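PDB 4QNY: mitogen activated protein kinase, putative from Leishmania donovani, which probably phosphorylates serine and threonine residues of target proteins with ATP, as mitogen-activated protein kinases do, and here holds an ATP analogue with magnesium. Local coordinates for residues L74-N79 and I84-I89; K56-F59 and L64-R67; A9-E14 and H100-M105; Q133-L138 and L303-H308; Y181-V186 and W190-E195. One frame throughout, in Å; residues are numbered along the deposited sequence. Where two conformers were deposited one is given.

In the fold
Starting from the N terminus, helix 8-16 opens contact 3, which closes 86 residues later on strand 101-106 and sets the N-terminal extension against the sheet of the kinase N-lobe. Two short loops close within that span, one after the other: contact 2 where the chain leaves strand 47-54 and enters helix 62-77, and contact 1 where it leaves that helix for strand 86-90. Contacts 1 and 3 meet directly, as strands 86-90 and 101-106 are sheet neighbours. Contact 4 then spans the C-lobe from helix 124-143 to helix 302-306, and its long loop encloses contact 5, a short closure in the activation segment. No loop crosses another.

Contact 1 of 5, residues L74-N79 and I84-I89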
# COMPACT_ATOMS: atom_id res chain seq x y z
N LEU A 74 2.10 -1.46 -13.75
CA LEU A 74 0.94 -0.87 -13.07
C LEU A 74 1.07 0.64 -12.94
O LEU A 74 0.10 1.37 -13.15
CB LEU A 74 0.76 -1.51 -11.69
CG LEU A 74 0.21 -2.93 -11.69
CD1 LEU A 74 0.51 -3.60 -10.37
CD2 LEU A 74 -1.29 -2.93 -11.97
N LEU A 75 2.27 1.11 -12.61
CA LEU A 75 2.51 2.55 -12.48
C LEU A 75 2.26 3.26 -13.81
O LEU A 75 1.72 4.36 -13.83
CB LEU A 75 3.94 2.81 -12.00
CG LEU A 75 4.22 2.53 -10.53
CD1 LEU A 75 5.71 2.63 -10.23
CD2 LEU A 75 3.43 3.48 -9.64
N ALA A 76 2.66 2.63 -14.90
CA ALA A 76 2.44 3.18 -16.23
C ALA A 76 0.99 3.02 -16.65
O ALA A 76 0.48 3.78 -17.47
CB ALA A 76 3.37 2.52 -17.24
N HIS A 77 0.33 2.01 -16.09
CA HIS A 77 -1.06 1.71 -16.43
C HIS A 77 -2.02 2.78 -15.93
O HIS A 77 -3.01 3.09 -16.59
CB HIS A 77 -1.46 0.34 -15.87
CG HIS A 77 -2.88 -0.04 -16.15
ND1 HIS A 77 -3.90 0.19 -15.26
CD2 HIS A 77 -3.44 -0.63 -17.23
CE1 HIS A 77 -5.04 -0.25 -15.78
NE2 HIS A 77 -4.79 -0.75 -16.97
N PHE A 78 -1.73 3.34 -14.76
CA PHE A 78 -2.61 4.32 -14.15
C PHE A 78 -2.20 5.76 -14.47
O PHE A 78 -1.02 6.09 -14.49
CB PHE A 78 -2.66 4.13 -12.63
CG PHE A 78 -3.28 2.83 -12.21
CD1 PHE A 78 -4.63 2.59 -12.39
CD2 PHE A 78 -2.51 1.84 -11.62
CE1 PHE A 78 -5.20 1.40 -12.00
CE2 PHE A 78 -3.07 0.64 -11.22
CZ PHE A 78 -4.42 0.42 -11.41
N ASN A 79 -3.20 6.60 -14.72
CA ASN A 79 -2.98 8.03 -14.92
C ASN A 79 -4.01 8.82 -14.12
O ASN A 79 -4.98 9.33 -14.67
CB ASN A 79 -3.06 8.39 -16.40
CG ASN A 79 -2.60 9.81 -16.68
OD1 ASN A 79 -1.72 10.34 -16.00
ND2 ASN A 79 -3.20 10.44 -17.68
N ILE A 84 0.29 7.53 -7.52
CA ILE A 84 1.59 8.10 -7.85
C ILE A 84 1.97 7.80 -9.31
O ILE A 84 1.84 6.67 -9.79
CB ILE A 84 2.70 7.60 -6.89
CG1 ILE A 84 3.98 8.41 -7.06
CG2 ILE A 84 2.95 6.10 -7.04
CD1 ILE A 84 3.86 9.84 -6.59
N GLY A 85 2.41 8.84 -10.01
CA GLY A 85 2.65 8.74 -11.44
C GLY A 85 4.04 8.27 -11.81
O GLY A 85 4.96 8.32 -11.00
N LEU A 86 4.18 7.81 -13.04
CA LEU A 86 5.46 7.34 -13.55
C LEU A 86 6.04 8.33 -14.56
O LEU A 86 5.38 8.67 -15.54
CB LEU A 86 5.31 5.96 -14.20
CG LEU A 86 6.59 5.24 -14.60
CD1 LEU A 86 7.40 4.86 -13.38
CD2 LEU A 86 6.28 4.01 -15.45
N ARG A 87 7.26 8.80 -14.30
CA ARG A 87 7.89 9.78 -15.19
C ARG A 87 8.91 9.14 -16.12
O ARG A 87 9.05 9.57 -17.27
CB ARG A 87 8.55 10.89 -14.38
CG ARG A 87 7.77 12.21 -14.39
CD ARG A 87 8.71 13.41 -14.37
NE ARG A 87 8.00 14.66 -14.62
CZ ARG A 87 8.60 15.82 -14.85
NH1 ARG A 87 9.93 15.90 -14.86
NH2 ARG A 87 7.88 16.92 -15.06
N ASN A 88 9.63 8.14 -15.64
CA ASN A 88 10.68 7.51 -16.44
C ASN A 88 11.13 6.15 -15.91
O ASN A 88 10.91 5.82 -14.74
CB ASN A 88 11.89 8.44 -16.54
CG ASN A 88 12.65 8.29 -17.84
OD1 ASN A 88 12.62 7.23 -18.47
ND2 ASN A 88 13.32 9.35 -18.26
N ILE A 89 11.76 5.36 -16.78
CA ILE A 89 12.36 4.09 -16.40
C ILE A 89 13.80 4.02 -16.92
O ILE A 89 14.03 3.84 -18.12
CB ILE A 89 11.57 2.88 -16.96
CG1 ILE A 89 10.11 2.94 -16.51
CG2 ILE A 89 12.21 1.58 -16.51
CD1 ILE A 89 9.91 2.73 -15.03
O HOH W 1 0.47 5.63 -11.94
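Where the C-helix of the kinase N-lobe, helix 62-77, gives way to strand 86-90, Leu75 fills the angle of the turn with its branches against Ile84 and Leu86. Leu75 CD2 lies alongside Ile84, 3.7 Å from its methyl CG2, the two side chains running the same way. The torsion of Ile84 sends CG1 opposite the backbone N (chi1 -169°) and leaves CG2 as the branch that meets Leu75. Farther along, the flank of Leu75 is used instead: its CB stands 4.1 Å from Leu86 CB. Leu86 then reaches past it, CD2 coming to 3.7 Å from Ala76 CB, where Ala76 is exposed.

The polar link is made by water 1, which donates to Leu75 O at 2.6 Å and to Ile84 O at 2.8 Å. Phe78 O is a further candidate at 3.0 Å, and with more acceptors around the water than it has protons, these bonds may not all be made at once. The water thus joins the last turn of the helix to the residue that leads into the strand, where the two backbones do not bond directly. Ile84 also touches the bound ATP analogue, and Leu86 leans on Ile103 of the neighbouring strand.

By their places in the sequence, Leu75 and Leu86 match the regulatory spine, the apolar stack that runs through both lobes of active protein kinases, its two N-lobe members coming from the C-helix and the neighbouring strand, with Ile84 lining the nucleotide pocket beside them.

Contact 2 of 5, residues K56-F59 and L64-R67; sequences KEIF and LAKR
Ile58 O faces Leu64 and Ala65 of helix 62-77 without a hydrogen bond to either: Leu64 CB lies 3.5 Å from it and Ala65 CB 3.7 Å. Ala65 N is also close to Ile58 O, at 3.4 Å, but the angle is too poor for a bond. Between 56-59 and 64-67 the contact is therefore made mainly by carbon.

Ile58 CD1 reaches across Leu64 at a slant and ends 3.7 Å from its CB. With CG1 opposite the carbonyl carbon (chi1 -84°), Ile58 sends CD1 to Leu64 and places CG2 against Ala65, whose CB is 4.4 Å from it. Leu64 CD1 in turn lies 3.5 Å from Glu57 O.

Phe59 CD1 lies 4.4 Å from Ala65 CB. The Phe59 ring takes Ile58 CG2 over one face, 4.1 Å above the plane, and meets Phe98 edge-to-face. Helix 337-349 of the C-terminal extension covers Phe59 and Ala65, while Tyr33 of the glycine-rich loop lies against Glu57, Ile58 and Leu64.

Undirected apolar contacts of this kind set no precise bond geometry, so the hold of 56-59 on the C-helix depends on burial and fit.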
# COMPACT_ATOMS: atom_id res chain seq x y z
N LYS A 56 20.54 -5.37 -6.98
CA LYS A 56 20.86 -6.64 -7.61
C LYS A 56 20.09 -7.83 -7.05
O LYS A 56 19.90 -8.84 -7.74
CB LYS A 56 22.36 -6.91 -7.51
N GLU A 57 19.65 -7.72 -5.80
CA GLU A 57 19.01 -8.85 -5.12
C GLU A 57 17.65 -9.17 -5.73
O GLU A 57 17.14 -10.28 -5.57
CB GLU A 57 18.87 -8.55 -3.63
CG GLU A 57 19.97 -7.66 -3.06
CD GLU A 57 21.37 -8.24 -3.21
OE1 GLU A 57 21.51 -9.46 -3.41
OE2 GLU A 57 22.34 -7.45 -3.13
N ILE A 58 17.07 -8.21 -6.43
CA ILE A 58 15.80 -8.41 -7.12
C ILE A 58 15.99 -9.35 -8.31
O ILE A 58 15.14 -10.20 -8.60
CB ILE A 58 15.20 -7.06 -7.59
CG1 ILE A 58 14.42 -6.41 -6.45
CG2 ILE A 58 14.28 -7.25 -8.79
CD1 ILE A 58 13.21 -7.20 -6.00
N PHE A 59 17.14 -9.23 -8.98
CA PHE A 59 17.41 -10.02 -10.18
C PHE A 59 18.15 -11.32 -9.87
O PHE A 59 18.72 -11.95 -10.76
CB PHE A 59 18.22 -9.19 -11.18
CG PHE A 59 17.50 -7.97 -11.65
CD1 PHE A 59 16.52 -8.06 -12.63
CD2 PHE A 59 17.77 -6.73 -11.11
CE1 PHE A 59 15.85 -6.94 -13.07
CE2 PHE A 59 17.10 -5.60 -11.54
CZ PHE A 59 16.14 -5.71 -12.52
N LEU A 64 11.00 -12.34 -7.44
CA LEU A 64 11.23 -10.95 -7.09
C LEU A 64 11.24 -10.05 -8.33
O LEU A 64 10.69 -8.95 -8.31
CB LEU A 64 12.55 -10.80 -6.33
CG LEU A 64 12.59 -11.38 -4.91
CD1 LEU A 64 14.00 -11.30 -4.34
CD2 LEU A 64 11.60 -10.65 -4.01
N ALA A 65 11.86 -10.53 -9.40
CA ALA A 65 11.97 -9.76 -10.63
C ALA A 65 10.62 -9.62 -11.33
O ALA A 65 10.35 -8.61 -11.96
CB ALA A 65 12.99 -10.40 -11.56
N LYS A 66 9.79 -10.65 -11.22
CA LYS A 66 8.46 -10.61 -11.81
C LYS A 66 7.57 -9.61 -11.07
O LYS A 66 6.68 -9.00 -11.66
CB LYS A 66 7.81 -11.99 -11.81
CG LYS A 66 8.36 -12.94 -12.87
CD LYS A 66 7.87 -14.37 -12.65
CE LYS A 66 6.41 -14.53 -13.04
NZ LYS A 66 6.22 -14.60 -14.51
N ARG A 67 7.83 -9.44 -9.77
CA ARG A 67 7.08 -8.49 -8.96
C ARG A 67 7.39 -7.05 -9.35
O ARG A 67 6.49 -6.22 -9.43
CB ARG A 67 7.38 -8.70 -7.47
CG ARG A 67 6.75 -9.94 -6.87
CD ARG A 67 7.02 -10.01 -5.38
NE ARG A 67 6.47 -11.21 -4.77
CZ ARG A 67 6.61 -11.53 -3.48
NH1 ARG A 67 6.08 -12.65 -3.01
NH2 ARG A 67 7.29 -10.73 -2.67

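Contact 3 of 5, residues A9-E14 and H100-M105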
# COMPACT_ATOMS: atom_id res chain seq x y z
N ALA A 9 27.11 10.35 -3.93
CA ALA A 9 27.98 10.57 -5.08
C ALA A 9 28.10 9.31 -5.93
O ALA A 9 28.17 9.39 -7.16
CB ALA A 9 29.35 11.04 -4.63
N GLU A 10 28.11 8.16 -5.28
CA GLU A 10 28.18 6.89 -5.99
C GLU A 10 26.88 6.66 -6.76
O GLU A 10 26.89 6.14 -7.88
CB GLU A 10 28.44 5.73 -5.03
CG GLU A 10 28.72 4.41 -5.73
CD GLU A 10 28.97 3.28 -4.76
OE1 GLU A 10 29.38 3.55 -3.61
OE2 GLU A 10 28.75 2.11 -5.15
N LEU A 11 25.77 7.06 -6.16
CA LEU A 11 24.47 6.94 -6.80
C LEU A 11 24.35 7.93 -7.96
O LEU A 11 23.78 7.61 -9.00
CB LEU A 11 23.34 7.17 -5.79
CG LEU A 11 23.22 6.16 -4.65
CD1 LEU A 11 22.30 6.70 -3.56
CD2 LEU A 11 22.70 4.83 -5.17
N GLN A 12 24.91 9.12 -7.77
CA GLN A 12 24.89 10.16 -8.80
C GLN A 12 25.65 9.74 -10.04
O GLN A 12 25.17 9.92 -11.16
CB GLN A 12 25.47 11.46 -8.25
CG GLN A 12 25.53 12.60 -9.25
CD GLN A 12 24.16 13.17 -9.57
OE1 GLN A 12 23.64 14.02 -8.84
NE2 GLN A 12 23.56 12.72 -10.66
N ALA A 13 26.84 9.17 -9.84
CA ALA A 13 27.66 8.69 -10.95
C ALA A 13 26.95 7.56 -11.68
O ALA A 13 27.04 7.45 -12.91
CB ALA A 13 29.01 8.22 -10.44
N GLU A 14 26.25 6.72 -10.93
CA GLU A 14 25.51 5.60 -11.50
C GLU A 14 24.34 6.09 -12.36
O GLU A 14 24.11 5.57 -13.45
CB GLU A 14 24.99 4.69 -10.38
CG GLU A 14 24.54 3.32 -10.84
CD GLU A 14 23.99 2.47 -9.71
OE1 GLU A 14 23.04 2.92 -9.04
OE2 GLU A 14 24.53 1.37 -9.48
N HIS A 100 20.85 -3.60 -12.03
CA HIS A 100 20.12 -2.56 -11.31
C HIS A 100 19.39 -1.66 -12.30
O HIS A 100 19.73 -1.63 -13.48
CB HIS A 100 21.08 -1.72 -10.46
CG HIS A 100 21.87 -0.73 -11.26
ND1 HIS A 100 22.98 -1.08 -11.99
CD2 HIS A 100 21.70 0.60 -11.44
CE1 HIS A 100 23.46 -0.00 -12.59
NE2 HIS A 100 22.70 1.03 -12.27
N PHE A 101 18.40 -0.91 -11.81
CA PHE A 101 17.74 0.10 -12.63
C PHE A 101 16.92 1.05 -11.75
O PHE A 101 16.67 0.76 -10.58
CB PHE A 101 16.85 -0.55 -13.70
CG PHE A 101 15.54 -1.06 -13.18
CD1 PHE A 101 15.45 -2.30 -12.56
CD2 PHE A 101 14.38 -0.32 -13.33
CE1 PHE A 101 14.25 -2.78 -12.10
CE2 PHE A 101 13.17 -0.78 -12.86
CZ PHE A 101 13.10 -2.02 -12.24
N TYR A 102 16.53 2.18 -12.32
CA TYR A 102 15.85 3.23 -11.56
C TYR A 102 14.41 3.46 -12.00
O TYR A 102 14.11 3.48 -13.19
CB TYR A 102 16.63 4.54 -11.66
CG TYR A 102 17.85 4.60 -10.77
CD1 TYR A 102 17.78 5.16 -9.50
CD2 TYR A 102 19.07 4.09 -11.20
CE1 TYR A 102 18.89 5.22 -8.69
CE2 TYR A 102 20.19 4.15 -10.39
CZ TYR A 102 20.09 4.71 -9.13
OH TYR A 102 21.20 4.77 -8.32
N ILE A 103 13.53 3.64 -11.02
CA ILE A 103 12.15 4.01 -11.27
C ILE A 103 11.95 5.48 -10.93
O ILE A 103 12.18 5.90 -9.80
CB ILE A 103 11.17 3.16 -10.45
CG1 ILE A 103 11.34 1.67 -10.77
CG2 ILE A 103 9.73 3.60 -10.70
CD1 ILE A 103 10.61 0.75 -9.82
N VAL A 104 11.53 6.27 -11.92
CA VAL A 104 11.37 7.70 -11.73
C VAL A 104 9.90 8.09 -11.61
O VAL A 104 9.12 7.91 -12.54
CB VAL A 104 12.00 8.49 -12.89
CG1 VAL A 104 11.76 9.98 -12.72
CG2 VAL A 104 13.49 8.19 -12.98
N MET A 105 9.54 8.63 -10.45
CA MET A 105 8.15 9.00 -10.16
C MET A 105 8.02 10.46 -9.76
O MET A 105 9.01 11.12 -9.46
CB MET A 105 7.59 8.11 -9.05
CG MET A 105 7.83 6.63 -9.24
SD MET A 105 7.72 5.73 -7.68
CE MET A 105 9.11 6.43 -6.79
O HOH W 2 24.12 2.77 -14.21
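Glu14 reaches from helix 8-16 to two aromatic side chains of the strand side, His100 and Tyr102, and meets each differently. Its CG stands opposite the backbone N (chi1 -164°) and the chain runs on fully extended, which carries the carboxylate clear of the helix. There it lies flat over one face of the His100 imidazole, the two planes 18° apart. Glu14 OE2 sits 3.3 Å above the middle of that ring, and Glu14 CD is 3.2 Å from His100 NE2. This is a stack and not a bond: OE2 comes onto the face, where no N-H points.

His100 presents that face because its CG is tucked between its backbone N and carbonyl carbon, at chi1 77°. At the edge of its ring, water 2 lies 3.0 Å from His100 NE2 and donates to Glu14 O at 2.9 Å, linking the ring to the helix backbone.

The Tyr102 ring is steeply tilted against the carboxylate. Its hydroxyl OH donates to Glu14 OE1 at 2.7 Å, meeting the oxygen almost end-on, and OE1 lies near the plane of the ring. Leu11 CD2 lies 3.5 Å from Tyr102 OH, the two side chains crossing at about a right angle. Arg53 of strand 47-54 forms a salt bridge to Glu14 OE1.

Shared between a phenol and a guanidinium, OE1 is well compensated, which should favour a charged carboxylate. A negative group laid on the imidazole would in turn be expected to ease protonation of His100.

Contact 4 of 5, residues Q133-L138 and L303-H308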
# COMPACT_ATOMS: atom_id res chain seq x y z
N GLN A 133 -9.76 10.29 -0.69
CA GLN A 133 -8.76 10.21 -1.75
C GLN A 133 -8.19 8.79 -1.86
O GLN A 133 -7.95 8.29 -2.95
CB GLN A 133 -7.62 11.20 -1.51
CG GLN A 133 -7.96 12.64 -1.88
CD GLN A 133 -6.84 13.60 -1.53
OE1 GLN A 133 -6.15 14.10 -2.41
NE2 GLN A 133 -6.67 13.86 -0.24
N ALA A 134 -7.99 8.16 -0.71
CA ALA A 134 -7.47 6.80 -0.67
C ALA A 134 -8.48 5.80 -1.24
O ALA A 134 -8.12 4.89 -1.98
CB ALA A 134 -7.09 6.41 0.75
N LEU A 135 -9.75 5.99 -0.88
CA LEU A 135 -10.83 5.13 -1.37
C LEU A 135 -11.05 5.31 -2.87
O LEU A 135 -11.21 4.34 -3.60
CB LEU A 135 -12.12 5.41 -0.61
CG LEU A 135 -12.18 4.92 0.83
CD1 LEU A 135 -13.36 5.56 1.55
CD2 LEU A 135 -12.28 3.41 0.88
N ARG A 136 -11.06 6.56 -3.31
CA ARG A 136 -11.22 6.88 -4.72
C ARG A 136 -10.11 6.25 -5.55
O ARG A 136 -10.34 5.79 -6.67
CB ARG A 136 -11.25 8.40 -4.92
CG ARG A 136 -11.40 8.83 -6.36
CD ARG A 136 -11.06 10.30 -6.52
NE ARG A 136 -10.78 10.64 -7.92
CZ ARG A 136 -9.64 10.37 -8.53
NH1 ARG A 136 -8.66 9.75 -7.88
NH2 ARG A 136 -9.47 10.71 -9.80
N ALA A 137 -8.90 6.22 -4.99
CA ALA A 137 -7.77 5.60 -5.66
C ALA A 137 -7.94 4.09 -5.73
O ALA A 137 -7.66 3.47 -6.75
CB ALA A 137 -6.47 5.95 -4.95
N LEU A 138 -8.42 3.50 -4.63
CA LEU A 138 -8.65 2.06 -4.57
C LEU A 138 -9.74 1.62 -5.54
O LEU A 138 -9.68 0.53 -6.10
CB LEU A 138 -9.02 1.64 -3.15
CG LEU A 138 -7.88 1.56 -2.15
CD1 LEU A 138 -8.40 1.13 -0.79
CD2 LEU A 138 -6.80 0.61 -2.64
N LEU A 303 -17.03 1.33 -2.82
CA LEU A 303 -18.14 2.15 -3.31
C LEU A 303 -19.01 2.64 -2.15
O LEU A 303 -19.34 3.82 -2.07
CB LEU A 303 -18.99 1.36 -4.30
CG LEU A 303 -18.43 1.21 -5.72
CD1 LEU A 303 -19.15 0.10 -6.46
CD2 LEU A 303 -18.56 2.53 -6.48
N GLN A 304 -19.38 1.72 -1.26
CA GLN A 304 -20.21 2.06 -0.11
C GLN A 304 -19.49 3.02 0.83
O GLN A 304 -20.11 3.92 1.41
CB GLN A 304 -20.62 0.80 0.64
CG GLN A 304 -21.59 -0.10 -0.11
CD GLN A 304 -21.78 -1.44 0.57
OE1 GLN A 304 -20.97 -1.85 1.40
NE2 GLN A 304 -22.86 -2.14 0.22
N ALA A 305 -18.19 2.83 0.99
CA ALA A 305 -17.39 3.68 1.86
C ALA A 305 -17.30 5.10 1.32
O ALA A 305 -17.30 6.07 2.09
CB ALA A 305 -16.00 3.09 2.04
N MET A 306 -17.24 5.23 0.00
CA MET A 306 -17.20 6.54 -0.63
C MET A 306 -18.54 7.26 -0.50
O MET A 306 -18.60 8.48 -0.54
CB MET A 306 -16.82 6.41 -2.11
CG MET A 306 -15.38 5.99 -2.35
SD MET A 306 -14.93 6.03 -4.10
CE MET A 306 -16.05 4.79 -4.77
N ARG A 307 -19.61 6.48 -0.35
CA ARG A 307 -20.95 7.05 -0.23
C ARG A 307 -21.38 7.18 1.23
O ARG A 307 -22.50 7.60 1.52
CB ARG A 307 -21.97 6.20 -1.00
CG ARG A 307 -21.67 6.05 -2.48
CD ARG A 307 -22.90 5.59 -3.25
NE ARG A 307 -22.61 4.47 -4.14
CZ ARG A 307 -22.95 3.21 -3.90
NH1 ARG A 307 -23.59 2.90 -2.78
NH2 ARG A 307 -22.65 2.26 -4.77
N HIS A 308 -20.49 6.81 2.14
CA HIS A 308 -20.76 6.90 3.57
C HIS A 308 -20.93 8.35 4.00
O HIS A 308 -20.23 9.24 3.50
CB HIS A 308 -19.64 6.23 4.36
CG HIS A 308 -19.95 6.02 5.81
ND1 HIS A 308 -19.67 6.96 6.78
CD2 HIS A 308 -20.53 4.98 6.45
CE1 HIS A 308 -20.06 6.50 7.96
NE2 HIS A 308 -20.58 5.30 7.79
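Leu135, Met306 and Ala305 carry this contact, in which the short helix 302-306 comes to rest on helix 124-143. Their backbones approach to 6.6 Å between Leu135 CA and Met306 CA.

Leu135 points toward the other helix and divides its surface between two neighbours. Its fork takes Ala305, whose methyl CB is 3.6 Å from Leu135 CD1 and 3.9 Å from CD2, so that the alanine sits at the mouth of the fork. The root of the same side chain serves Met306: Leu135 CB is 3.7 Å from Met306 CG.

Met306 runs along the surface of the longer helix. Its CG lies opposite the carbonyl carbon (chi1 -69°) and the next bond is extended, which lays the sulfur over the backbone beyond Leu135, with SD 3.9 Å from Arg136 CA. At the last torsion the chain bends, chi3 -63°, and turns CE aside. Tyr132 and His139 touch Met306 too. With Leu135 and Arg136 they occupy the i, i+3, i+4 and i+7 positions around it, consistent with the spacing of a knobs-into-holes seat.

Arg136 lends mainly its backbone here; its guanidinium leads away to a salt bridge with Asp80, in the turn before strand 86-90. Met291 of helix 282-291 also touches both Leu135 and Ala305, making the core a three-helix junction.

This apolar seating of helix 302-306 on the long helix 124-143, the E-helix, belongs to the helical C-lobe of the protein kinase fold.

Contact 5 of 5, residues Y181-V186 and W190-E195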
# COMPACT_ATOMS: atom_id res chain seq x y z
N TYR A 181 -0.02 -18.25 -1.19
CA TYR A 181 0.40 -18.62 0.15
C TYR A 181 1.18 -17.50 0.81
O TYR A 181 2.36 -17.28 0.50
CB TYR A 181 1.23 -19.90 0.11
N MET A 182 0.53 -16.80 1.73
CA MET A 182 1.12 -15.66 2.41
C MET A 182 2.32 -16.06 3.28
O MET A 182 2.31 -17.12 3.90
CB MET A 182 0.07 -14.96 3.27
CG MET A 182 0.49 -13.61 3.80
SD MET A 182 -0.88 -12.73 4.59
CE MET A 182 -1.05 -13.68 6.10
N THR A 183 3.34 -15.21 3.31
CA THR A 183 4.56 -15.51 4.06
C THR A 183 4.51 -14.95 5.48
O THR A 183 3.86 -13.94 5.74
CB THR A 183 5.80 -14.94 3.34
OG1 THR A 183 6.97 -15.20 4.13
CG2 THR A 183 5.67 -13.44 3.11
N ASP A 184 5.20 -15.63 6.39
CA ASP A 184 5.27 -15.20 7.79
C ASP A 184 6.55 -14.42 8.06
O ASP A 184 6.72 -13.83 9.12
CB ASP A 184 5.19 -16.40 8.73
CG ASP A 184 3.82 -17.06 8.71
OD1 ASP A 184 2.91 -16.54 9.39
OD2 ASP A 184 3.66 -18.09 8.03
N TYR A 185 7.46 -14.44 7.09
CA TYR A 185 8.73 -13.74 7.22
C TYR A 185 8.56 -12.30 6.73
O TYR A 185 9.02 -11.94 5.65
CB TYR A 185 9.83 -14.46 6.45
CG TYR A 185 10.06 -15.87 6.94
CD1 TYR A 185 11.04 -16.15 7.89
CD2 TYR A 185 9.29 -16.93 6.48
CE1 TYR A 185 11.25 -17.43 8.35
CE2 TYR A 185 9.49 -18.22 6.93
CZ TYR A 185 10.48 -18.46 7.86
OH TYR A 185 10.68 -19.75 8.32
N VAL A 186 7.89 -11.49 7.55
CA VAL A 186 7.59 -10.12 7.19
C VAL A 186 7.93 -9.15 8.32
O VAL A 186 7.97 -9.54 9.49
CB VAL A 186 6.10 -9.95 6.82
CG1 VAL A 186 5.80 -10.65 5.51
CG2 VAL A 186 5.22 -10.48 7.94
N TRP A 190 0.91 -5.82 10.50
CA TRP A 190 -0.12 -5.19 11.32
C TRP A 190 -1.34 -4.74 10.53
O TRP A 190 -2.36 -4.36 11.11
CB TRP A 190 0.47 -3.98 12.05
CG TRP A 190 1.57 -4.34 13.01
CD1 TRP A 190 1.91 -5.59 13.44
CD2 TRP A 190 2.46 -3.43 13.67
NE1 TRP A 190 2.96 -5.52 14.32
CE2 TRP A 190 3.32 -4.20 14.47
CE3 TRP A 190 2.62 -2.04 13.65
CZ2 TRP A 190 4.32 -3.63 15.25
CZ3 TRP A 190 3.62 -1.48 14.42
CH2 TRP A 190 4.46 -2.27 15.21
N TYR A 191 -1.25 -4.78 9.20
CA TYR A 191 -2.32 -4.26 8.36
C TYR A 191 -2.94 -5.35 7.49
O TYR A 191 -3.68 -5.06 6.55
CB TYR A 191 -1.79 -3.11 7.50
CG TYR A 191 -1.22 -1.99 8.33
CD1 TYR A 191 -2.03 -0.97 8.81
CD2 TYR A 191 0.13 -1.97 8.67
CE1 TYR A 191 -1.52 0.05 9.59
CE2 TYR A 191 0.65 -0.95 9.45
CZ TYR A 191 -0.18 0.05 9.91
OH TYR A 191 0.34 1.06 10.68
N ARG A 192 -2.64 -6.60 7.82
CA ARG A 192 -3.20 -7.74 7.11
C ARG A 192 -4.61 -8.05 7.58
O ARG A 192 -4.87 -8.17 8.78
CB ARG A 192 -2.30 -8.97 7.29
CG ARG A 192 -0.96 -8.85 6.59
CD ARG A 192 -0.08 -10.05 6.88
NE ARG A 192 0.94 -10.23 5.85
CZ ARG A 192 1.84 -11.20 5.85
NH1 ARG A 192 1.87 -12.09 6.83
NH2 ARG A 192 2.72 -11.29 4.86
N ALA A 193 -5.53 -8.17 6.63
CA ALA A 193 -6.92 -8.51 6.91
C ALA A 193 -7.01 -9.89 7.56
O ALA A 193 -6.16 -10.75 7.33
CB ALA A 193 -7.74 -8.46 5.63
N PRO A 194 -8.05 -10.12 8.38
CA PRO A 194 -8.22 -11.39 9.09
C PRO A 194 -8.30 -12.60 8.16
O PRO A 194 -7.87 -13.69 8.55
CB PRO A 194 -9.54 -11.21 9.85
CG PRO A 194 -10.22 -10.06 9.18
CD PRO A 194 -9.12 -9.16 8.73
N GLU A 195 -8.84 -12.43 6.96
CA GLU A 195 -8.93 -13.54 6.02
C GLU A 195 -7.54 -13.98 5.56
O GLU A 195 -7.31 -15.16 5.30
CB GLU A 195 -9.80 -13.17 4.81
CG GLU A 195 -9.40 -11.89 4.10
CD GLU A 195 -10.16 -10.68 4.60
OE1 GLU A 195 -10.54 -9.82 3.78
OE2 GLU A 195 -10.38 -10.58 5.83
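The guanidinium of Arg192 is sandwiched: Met182 SD lies over the centre of one face, 3.3 Å above the plane, and Val186 CG2 sits over the opposite face, 3.6 Å above the plane and displaced toward the rim. Val186 CG1 comes within 3.2 Å of Arg192 NH2. At the edge, in the plane, stands Thr183 O. Arg192 takes hold of it end-on with both terminal nitrogens, NH1 at 2.9 Å and NH2 at 3.0 Å. The N-H angles, 147° and 142°, are bent, as they must be when two donors converge on one oxygen. Pinned at its edge and covered on both faces, the group has little room to rotate.

Arg192 gets there by running straight out from CG to NE. Met182 has its CG opposite the backbone N (chi1 -168°) and kinks at the last torsion, which brings CE within 3.4 Å of Arg192 NH1.

Thr183, Asp184 and Tyr185 form the TXY motif of the MAP kinase activation loop, modelled here without phosphate, and Arg192 belongs to the segment leading into helix 194-197. In relatives an arginine at this place receives the phosphotyrosine, so its present hold on Thr183 O is consistent with an unphosphorylated loop. Thr183 OG1 accepts from Tyr185 N at 3.1 Å, which makes an ST turn. Asp184 pairs instead with Arg231 in a salt bridge, and Arg149, the arginine of the HRD motif, lies close to Arg192 NH2.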